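Local structure of putative exported protein (Bacteroides fragilis NCTC 9343, 3IEE) at residues Q157-L162 with Q171-R176. The protein is of unknown function but is an all-helical protein, probably exported and perhaps anchored to the membrane as a lipoprotein. Residues are numbered along the deposited sequence; the frame is centred on the assembly and turned at random.
Sequences QAELVL and QIMSVR. With EDO (1,2-ethanediol), chain B.
E159 reaches across to R176 and selenomethionine M173 where two successive helices, 123-162 and 169-189, pack as an antiparallel helical hairpin. The short segments run at 150° to each other with their axes 10.8 Å apart, wide enough that long side chains make the contact. R176 NE donates to E159 OE2 over 3.0 Å, the hydrogen bond of a salt bridge with an N-H...O angle of 161°. OE2 lies in the guanidinium plane, at its edge, yet the donor stands well above the carboxylate plane; the two flat groups are turned 87° apart. A 1,2-ethanediol, probably from the crystallisation liquor, completes the polar cluster: its O2 gives a hydrogen bond to E159 OE2 and takes one from R176 NH2 at 2.9 Å, while its O1 sits over a face of the guanidinium. OE2 is thus gripped by two donors. The other carboxylate oxygen, OE1, receives a hydrogen bond from a water that also donates to M173 O, tying the acid to the facing backbone. Next to these polar atoms M173 and E159 lie alongside each other, pointing opposite ways, with M173 CG 3.4 Å from E159 OE1. A bend about the CG-SE bond wedges M173 CE between E159, at OE1 and CB, and L160 CG. L160 lies crosswise to the same side chain, with CD2 3.7 Å from M173 SE. The contact lies at the surface near the connection between the helices, where L163 also touches M173; I27 of helix 17-40 packs on R176. On helix 169-189 S174 OG donates to Q171 O, which also accepts the backbone bond from V175 N, and OG is further hydrogen-bonded to Y230 OH of helix 224-247.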
# COMPACT_ATOMS: atom_id res chain seq x y z
N GLN A 157 6.43 -12.95 -12.85
CA GLN A 157 6.98 -13.41 -14.13
C GLN A 157 8.22 -12.64 -14.57
O GLN A 157 9.19 -13.23 -15.07
CB GLN A 157 5.89 -13.36 -15.23
CG GLN A 157 4.80 -14.42 -15.03
CD GLN A 157 5.37 -15.84 -14.74
OE1 GLN A 157 6.23 -16.34 -15.48
NE2 GLN A 157 4.92 -16.46 -13.63
N ALA A 158 8.21 -11.32 -14.35
CA ALA A 158 9.31 -10.43 -14.76
C ALA A 158 10.56 -10.74 -13.92
O ALA A 158 11.71 -10.81 -14.46
CB ALA A 158 8.88 -8.98 -14.62
N GLU A 159 10.35 -10.95 -12.62
CA GLU A 159 11.47 -11.38 -11.74
C GLU A 159 12.15 -12.66 -12.18
O GLU A 159 13.37 -12.79 -12.13
CB GLU A 159 11.03 -11.48 -10.26
CG GLU A 159 10.61 -10.19 -9.65
CD GLU A 159 9.90 -10.34 -8.30
OE1 GLU A 159 9.75 -11.48 -7.86
OE2 GLU A 159 9.47 -9.30 -7.72
N LEU A 160 11.36 -13.64 -12.57
CA LEU A 160 11.89 -14.92 -13.01
C LEU A 160 12.80 -14.71 -14.21
O LEU A 160 13.86 -15.35 -14.32
CB LEU A 160 10.75 -15.86 -13.37
CG LEU A 160 9.95 -16.42 -12.22
CD1 LEU A 160 8.67 -17.01 -12.71
CD2 LEU A 160 10.78 -17.47 -11.53
N VAL A 161 12.42 -13.81 -15.11
CA VAL A 161 13.30 -13.48 -16.26
C VAL A 161 14.62 -12.80 -15.84
O VAL A 161 15.73 -13.19 -16.29
CB VAL A 161 12.52 -12.61 -17.34
CG1 VAL A 161 13.46 -12.03 -18.43
CG2 VAL A 161 11.41 -13.41 -17.98
N LEU A 162 14.51 -11.76 -15.02
CA LEU A 162 15.66 -10.99 -14.65
C LEU A 162 16.61 -11.74 -13.72
O LEU A 162 17.80 -11.40 -13.66
CB LEU A 162 15.21 -9.67 -14.05
CG LEU A 162 14.42 -8.71 -15.02
CD1 LEU A 162 13.98 -7.44 -14.32
CD2 LEU A 162 15.28 -8.40 -16.23
N GLN A 171 15.21 -16.95 -3.03
CA GLN A 171 15.33 -16.15 -1.81
C GLN A 171 15.01 -14.68 -2.11
O GLN A 171 14.20 -14.02 -1.42
CB GLN A 171 16.74 -16.31 -1.19
CG GLN A 171 17.04 -17.73 -0.66
CD GLN A 171 17.32 -18.78 -1.70
OE1 GLN A 171 17.52 -18.46 -2.87
NE2 GLN A 171 17.40 -20.06 -1.27
N ILE A 172 15.61 -14.15 -3.17
CA ILE A 172 15.35 -12.75 -3.59
C ILE A 172 13.84 -12.51 -3.83
O ILE A 172 13.24 -11.53 -3.35
CB ILE A 172 16.20 -12.39 -4.85
CG1 ILE A 172 17.70 -12.44 -4.54
CG2 ILE A 172 15.83 -10.97 -5.36
CD1 ILE A 172 18.61 -12.51 -5.80
N MSE A 173 13.21 -13.42 -4.57
CA MSE A 173 11.80 -13.33 -4.87
C MSE A 173 10.91 -13.40 -3.63
O MSE A 173 9.94 -12.60 -3.49
CB MSE A 173 11.42 -14.34 -5.96
CG MSE A 173 12.05 -13.98 -7.32
SE MSE A 173 11.55 -15.25 -8.71
CE MSE A 173 9.66 -14.78 -8.83
N SER A 174 11.28 -14.27 -2.67
CA SER A 174 10.57 -14.37 -1.42
C SER A 174 10.64 -13.06 -0.64
O SER A 174 9.63 -12.66 -0.07
CB SER A 174 11.12 -15.49 -0.50
OG SER A 174 12.42 -15.18 -0.05
N VAL A 175 11.80 -12.43 -0.56
CA VAL A 175 11.91 -11.15 0.13
C VAL A 175 11.02 -10.09 -0.53
O VAL A 175 10.31 -9.33 0.16
CB VAL A 175 13.38 -10.63 0.17
CG1 VAL A 175 13.45 -9.20 0.77
CG2 VAL A 175 14.31 -11.62 0.94
N ARG A 176 11.06 -10.01 -1.87
CA ARG A 176 10.27 -9.02 -2.56
C ARG A 176 8.78 -9.27 -2.36
O ARG A 176 8.04 -8.37 -2.11
CB ARG A 176 10.64 -8.96 -4.05
CG ARG A 176 12.10 -8.61 -4.30
CD ARG A 176 12.51 -8.78 -5.77
NE ARG A 176 11.81 -7.83 -6.68
CZ ARG A 176 12.24 -6.61 -7.03
NH1 ARG A 176 13.35 -6.12 -6.55
NH2 ARG A 176 11.55 -5.86 -7.89
C1 EDO B . 8.08 -6.36 -6.31
O1 EDO B . 9.32 -5.83 -5.86
C2 EDO B . 7.95 -6.25 -7.83
O2 EDO B . 8.98 -6.90 -8.60
O HOH W 1 8.48 -12.16 -5.77